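Local coordinates for protein lipolytic enzyme (Clostridium thermocellum, PDB 2VPT) that probably removes acetyl groups from xylan, as the catalytic domain of a longer cellulosomal carbohydrate esterase of family 3, at residues S108-I111 with D112-T116; I196-L199 with R200-G204. All coordinates share one frame; numbering follows the deposited sequence. Where two conformers were deposited one is given.

Contact 1. Residues S108-I111 with D112-T116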
ATOM      1  N   SER A 108     -25.505  -6.723   1.093  1.00 14.53           N
ATOM      2  CA  SER A 108     -26.353  -7.548   1.941  1.00 15.64           C
ATOM      3  C   SER A 108     -25.860  -8.982   1.940  1.00 15.14           C
ATOM      4  O   SER A 108     -25.744  -9.618   2.983  1.00 15.58           O
ATOM      5  CB  SER A 108     -27.802  -7.498   1.430  1.00 16.08           C
ATOM      6  OG  SER A 108     -28.667  -8.234   2.290  1.00 20.38           O
ATOM      7  N   ASN A 109     -25.570  -9.500   0.748  1.00 15.40           N
ATOM      8  CA  ASN A 109     -25.089 -10.867   0.617  1.00 15.80           C
ATOM      9  C   ASN A 109     -23.709 -11.074   1.244  1.00 15.53           C
ATOM     10  O   ASN A 109     -23.433 -12.125   1.804  1.00 16.33           O
ATOM     11  CB  ASN A 109     -25.070 -11.306  -0.858  1.00 16.70           C
ATOM     12  CG  ASN A 109     -26.452 -11.442  -1.443  1.00 19.38           C
ATOM     13  OD1 ASN A 109     -27.450 -11.517  -0.712  1.00 22.39           O
ATOM     14  ND2 ASN A 109     -26.525 -11.445  -2.766  1.00 21.69           N
ATOM     15  N   LEU A 110     -22.839 -10.072   1.112  1.00 14.69           N
ATOM     16  CA  LEU A 110     -21.516 -10.149   1.725  1.00 14.10           C
ATOM     17  C   LEU A 110     -21.596 -10.194   3.252  1.00 14.09           C
ATOM     18  O   LEU A 110     -20.874 -10.954   3.872  1.00 14.55           O
ATOM     19  CB  LEU A 110     -20.653  -8.977   1.240  1.00 13.47           C
ATOM     20  CG  LEU A 110     -19.266  -8.851   1.890  1.00 12.75           C
ATOM     21  CD1 LEU A 110     -18.451 -10.127   1.707  1.00 14.06           C
ATOM     22  CD2 LEU A 110     -18.543  -7.669   1.273  1.00 13.39           C
ATOM     23  N   ILE A 111     -22.483  -9.404   3.845  1.00 14.04           N
ATOM     24  CA  ILE A 111     -22.707  -9.451   5.293  1.00 14.47           C
ATOM     25  C   ILE A 111     -23.142 -10.856   5.702  1.00 15.62           C
ATOM     26  O   ILE A 111     -22.597 -11.443   6.626  1.00 15.98           O
ATOM     27  CB  ILE A 111     -23.747  -8.393   5.742  1.00 14.35           C
ATOM     28  CG1 ILE A 111     -23.169  -6.972   5.565  1.00 14.38           C
ATOM     29  CG2 ILE A 111     -24.201  -8.637   7.197  1.00 15.00           C
ATOM     30  CD1 ILE A 111     -24.218  -5.881   5.584  1.00 14.98           C
ATOM     31  N   ASP A 112     -24.117 -11.405   4.983  1.00 16.63           N
ATOM     32  CA  ASP A 112     -24.593 -12.760   5.277  1.00 17.48           C
ATOM     33  C   ASP A 112     -23.469 -13.779   5.164  1.00 17.17           C
ATOM     34  O   ASP A 112     -23.336 -14.668   5.998  1.00 17.83           O
ATOM     35  CB  ASP A 112     -25.719 -13.178   4.325  1.00 17.99           C
ATOM     36  CG  ASP A 112     -27.014 -12.398   4.539  1.00 20.37           C
ATOM     37  OD1 ASP A 112     -27.123 -11.641   5.524  1.00 22.59           O
ATOM     38  OD2 ASP A 112     -27.928 -12.554   3.696  1.00 23.56           O
ATOM     39  N   GLN A 113     -22.655 -13.633   4.125  1.00 16.61           N
ATOM     40  CA  GLN A 113     -21.537 -14.536   3.887  1.00 16.45           C
ATOM     41  C   GLN A 113     -20.528 -14.539   5.031  1.00 16.62           C
ATOM     42  O   GLN A 113     -20.054 -15.581   5.458  1.00 17.00           O
ATOM     43  CB  GLN A 113     -20.836 -14.151   2.586  1.00 16.63           C
ATOM     44  CG  GLN A 113     -19.657 -15.040   2.227  1.00 16.90           C
ATOM     45  CD  GLN A 113     -18.943 -14.566   0.963  1.00 17.11           C
ATOM     46  OE1 GLN A 113     -19.485 -13.793   0.192  1.00 19.80           O
ATOM     47  NE2 GLN A 113     -17.726 -15.031   0.760  1.00 18.10           N
ATOM     48  N   ILE A 114     -20.199 -13.352   5.527  1.00 15.19           N
ATOM     49  CA  ILE A 114     -19.276 -13.227   6.651  1.00 15.45           C
ATOM     50  C   ILE A 114     -19.767 -14.021   7.867  1.00 16.04           C
ATOM     51  O   ILE A 114     -19.001 -14.765   8.464  1.00 16.58           O
ATOM     52  CB  ILE A 114     -19.027 -11.732   6.999  1.00 14.58           C
ATOM     53  CG1 ILE A 114     -18.202 -11.069   5.883  1.00 14.30           C
ATOM     54  CG2 ILE A 114     -18.344 -11.587   8.372  1.00 15.02           C
ATOM     55  CD1 ILE A 114     -18.218  -9.566   5.875  1.00 14.68           C
ATOM     56  N   PHE A 115     -21.035 -13.862   8.230  1.00 16.69           N
ATOM     57  CA  PHE A 115     -21.583 -14.602   9.381  1.00 17.70           C
ATOM     58  C   PHE A 115     -21.720 -16.104   9.129  1.00 19.29           C
ATOM     59  O   PHE A 115     -21.669 -16.897  10.067  1.00 20.31           O
ATOM     60  CB  PHE A 115     -22.933 -14.023   9.792  1.00 17.40           C
ATOM     61  CG  PHE A 115     -22.849 -12.679  10.466  1.00 16.99           C
ATOM     62  CD1 PHE A 115     -22.237 -12.543  11.707  1.00 16.97           C
ATOM     63  CD2 PHE A 115     -23.406 -11.558   9.885  1.00 17.62           C
ATOM     64  CE1 PHE A 115     -22.176 -11.315  12.324  1.00 16.90           C
ATOM     65  CE2 PHE A 115     -23.348 -10.334  10.503  1.00 17.44           C
ATOM     66  CZ  PHE A 115     -22.730 -10.215  11.730  1.00 16.61           C
ATOM     67  N   THR A 116     -21.893 -16.497   7.873  1.00 19.81           N
ATOM     68  CA  THR A 116     -21.943 -17.919   7.520  1.00 21.09           C
ATOM     69  C   THR A 116     -20.603 -18.583   7.833  1.00 20.78           C
ATOM     70  O   THR A 116     -20.558 -19.658   8.421  1.00 21.84           O
ATOM     71  CB  THR A 116     -22.342 -18.122   6.040  1.00 21.25           C
ATOM     72  OG1 THR A 116     -23.640 -17.559   5.813  1.00 23.68           O
ATOM     73  CG2 THR A 116     -22.357 -19.602   5.669  1.00 23.08           C
TER
HETATM   74  O   HOH W   1     -28.754 -10.766   1.538  1.00 32.65           O
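With CG2 of Ile111 anti to its own backbone N and the ring carbon CG of Phe115 turned back beside the backbone N (chi1 -72°), the two side chains lean the same way and lie alongside each other one helical turn apart. The CG2 methyl meets ring atom CE2 of Phe115 at 3.8 Å, and CD2 of the same ring sits 3.4 Å from the carbonyl oxygen Ile111 O. That oxygen accepts the straight i to i+4 bond from Phe115 N, at 3.3 Å and 167°. Next to this pair, Leu110 CG meets Ile114 CD1 at 4.2 Å, the two side chains slanting across one another. Both pairs lie on the buried side of helix 104-117, which belongs to the beta-alpha-beta connection between parallel strands 86-90 and 122-126 of the SGNH-hydrolase fold; Ile111 reaches Leu123 and Val125 of the second strand, while Leu110 and Ile114 pack on helix 68-82. The polar flank is organised by a water. Ser108 OG donates to it at 2.6 Å, and the water donates to Asn109 OD1 at 2.7 Å and Asp112 OD2 at 2.9 Å. Lys149 of helix 142-151 closes this circuit, hydrogen-bonding to Ser108 OG and forming a salt bridge with Asp112 OD1, so both carboxylate oxygens have partners. Gln113 NE2 is hydrogen-bonded to Asn76 OD1 and Ala72 O of helix 68-82. Farther on, Thr116 OG1 donates to Asp112 O at 2.9 Å from above the carbonyl plane (43° out of it), making this oxygen a double acceptor together with the backbone bond from Thr116 N.

Contact 2. Residues I196-L199 with R200-G204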
ATOM      1  N   ILE A 196     -16.268   1.829  20.213  1.00 14.68           N
ATOM      2  CA  ILE A 196     -15.568   1.693  21.503  1.00 15.74           C
ATOM      3  C   ILE A 196     -16.361   0.910  22.561  1.00 16.36           C
ATOM      4  O   ILE A 196     -15.826   0.038  23.228  1.00 16.27           O
ATOM      5  CB  ILE A 196     -15.085   3.060  22.045  1.00 15.72           C
ATOM      6  CG1 ILE A 196     -14.226   2.869  23.303  1.00 16.35           C
ATOM      7  CG2 ILE A 196     -16.244   3.982  22.356  1.00 16.66           C
ATOM      8  CD1 ILE A 196     -12.979   1.994  23.109  1.00 17.12           C
ATOM      9  N   ASP A 197     -17.651   1.181  22.680  1.00 17.33           N
ATOM     10  CA  ASP A 197     -18.440   0.503  23.699  1.00 18.19           C
ATOM     11  C   ASP A 197     -18.536  -0.992  23.448  1.00 17.52           C
ATOM     12  O   ASP A 197     -18.400  -1.789  24.356  1.00 18.23           O
ATOM     13  CB  ASP A 197     -19.817   1.156  23.824  1.00 19.41           C
ATOM     14  CG  ASP A 197     -19.719   2.583  24.344  1.00 22.12           C
ATOM     15  OD1 ASP A 197     -19.071   2.783  25.389  1.00 27.08           O
ATOM     16  OD2 ASP A 197     -20.262   3.510  23.713  1.00 27.75           O
ATOM     17  N   ILE A 198     -18.743  -1.387  22.191  1.00 16.90           N
ATOM     18  CA  ILE A 198     -18.808  -2.791  21.863  1.00 17.37           C
ATOM     19  C   ILE A 198     -17.440  -3.465  22.062  1.00 17.34           C
ATOM     20  O   ILE A 198     -17.346  -4.591  22.552  1.00 17.63           O
ATOM     21  CB  ILE A 198     -19.336  -2.982  20.419  1.00 17.17           C
ATOM     22  CG1 ILE A 198     -20.840  -2.614  20.387  1.00 17.80           C
ATOM     23  CG2 ILE A 198     -19.078  -4.397  19.957  1.00 17.84           C
ATOM     24  CD1 ILE A 198     -21.391  -2.167  19.030  1.00 19.00           C
ATOM     25  N   LEU A 199     -16.371  -2.775  21.671  1.00 17.06           N
ATOM     26  CA  LEU A 199     -15.027  -3.324  21.841  1.00 17.58           C
ATOM     27  C   LEU A 199     -14.664  -3.521  23.305  1.00 18.64           C
ATOM     28  O   LEU A 199     -14.116  -4.558  23.658  1.00 18.36           O
ATOM     29  CB  LEU A 199     -13.980  -2.455  21.136  1.00 16.90           C
ATOM     30  CG  LEU A 199     -14.055  -2.458  19.603  1.00 15.02           C
ATOM     31  CD1 LEU A 199     -13.066  -1.459  19.022  1.00 15.00           C
ATOM     32  CD2 LEU A 199     -13.868  -3.855  19.007  1.00 16.20           C
ATOM     33  N   ARG A 200     -14.977  -2.530  24.139  1.00 19.67           N
ATOM     34  CA  ARG A 200     -14.729  -2.664  25.574  0.50 20.78           C
ATOM     35  C   ARG A 200     -15.503  -3.849  26.157  1.00 21.26           C
ATOM     36  O   ARG A 200     -14.972  -4.585  26.984  1.00 21.41           O
ATOM     37  CB  ARG A 200     -15.045  -1.358  26.311  0.50 20.82           C
ATOM     38  CG  ARG A 200     -13.979  -0.293  26.114  0.50 21.50           C
ATOM     39  CD  ARG A 200     -14.118   0.873  27.083  0.50 22.20           C
ATOM     40  NE  ARG A 200     -15.238   1.756  26.748  0.50 23.13           N
ATOM     41  CZ  ARG A 200     -15.166   3.084  26.626  0.50 23.07           C
ATOM     42  NH1 ARG A 200     -14.024   3.741  26.795  0.50 22.99           N
ATOM     43  NH2 ARG A 200     -16.258   3.768  26.319  0.50 23.27           N
ATOM     44  N   ALA A 201     -16.738  -4.058  25.701  1.00 21.86           N
ATOM     45  CA  ALA A 201     -17.526  -5.214  26.156  1.00 22.73           C
ATOM     46  C   ALA A 201     -16.893  -6.537  25.735  1.00 23.50           C
ATOM     47  O   ALA A 201     -16.802  -7.470  26.531  1.00 24.33           O
ATOM     48  CB  ALA A 201     -18.957  -5.118  25.658  1.00 22.61           C
ATOM     49  N   LEU A 202     -16.438  -6.625  24.484  1.00 24.22           N
ATOM     50  CA  LEU A 202     -15.755  -7.825  24.004  1.00 25.06           C
ATOM     51  C   LEU A 202     -14.467  -8.104  24.786  1.00 26.03           C
ATOM     52  O   LEU A 202     -14.133  -9.261  25.038  1.00 26.58           O
ATOM     53  CB  LEU A 202     -15.411  -7.709  22.507  1.00 25.08           C
ATOM     54  CG  LEU A 202     -16.551  -7.823  21.500  1.00 25.35           C
ATOM     55  CD1 LEU A 202     -16.048  -7.517  20.086  1.00 25.71           C
ATOM     56  CD2 LEU A 202     -17.191  -9.199  21.545  1.00 25.32           C
ATOM     57  N   ALA A 203     -13.743  -7.042  25.142  1.00 27.01           N
ATOM     58  CA  ALA A 203     -12.489  -7.164  25.886  1.00 28.29           C
ATOM     59  C   ALA A 203     -12.721  -7.543  27.346  1.00 29.50           C
ATOM     60  O   ALA A 203     -11.878  -8.202  27.950  1.00 30.80           O
ATOM     61  CB  ALA A 203     -11.701  -5.863  25.815  1.00 28.10           C
ATOM     62  N   GLY A 204     -13.850  -7.110  27.906  1.00 30.45           N
ATOM     63  CA  GLY A 204     -14.163  -7.332  29.323  1.00 31.25           C
ATOM     64  C   GLY A 204     -14.901  -8.633  29.559  1.00 31.93           C
ATOM     65  O   GLY A 204     -14.565  -9.664  28.976  1.00 33.28           O
TER
HETATM   66  O   HOH W   2     -18.222   1.154  27.367  1.00 37.87           O
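Ile196 meets Arg200 in two ways one turn along helix 181-203: its carbonyl oxygen O accepts from Arg200 N at 2.9 Å, and its side chain packs against one face of the guanidinium. With CG1 of Ile196 anti to the backbone N, this methylene comes over the centre of that face, 3.5 Å from Arg200 CZ, while the CD1 methyl reaches Arg200 CG at 3.9 Å. The arginine gets there by a bend at chi3 (-74°) that folds its end back toward the preceding turn. Asp197 follows, touching the same group at its edge: Arg200 NH2 donates to Asp197 OD1 at 3.1 Å in a salt bridge. The oxygen lies close to the guanidinium plane, but the nitrogen stands well above the carboxylate plane (39°), and the two planes are 47° apart, so the flat groups do not pair side-on. A water adds a second link, giving a proton to Asp197 OD1 at 2.7 Å and accepting from Arg200 NE at 3.1 Å. Ile198 turns to the sheet, packing on Thr122 and Phe124, and its CG2 has a loose contact with Leu202 CD1 at 4.4 Å. Leu199, buried against Leu35, Leu40 and Val86, similarly approaches Leu202 through its CD2, and its carbonyl oxygen bonds to Ala203 N near the end of this amphipathic helix. Two conformers of Arg200 were deposited; the bridge is seen in the one described and so may not persist, and with both charged residues exposed water probably weakens it, though the isoleucine contact over the guanidinium face supplements it.

Contact 1 lies within helix 104-117, contact 2 at the C-terminal end of helix 181-203, and they stay about 11 Å apart at their nearest atoms. Strand 122-126 relates them: contact 1 packs on Leu123 and Val125, contact 2 on Thr122 and Phe124. This alternation places the helices on opposite faces of the sheet, the layering of an alpha/beta sandwich. Contact 1 is the more buried, and its charged residue is tied to another helix through Lys149. Contact 2 lies nearer the chain's C-terminal end, and its ion pair stays within its own helix, on an exposed side.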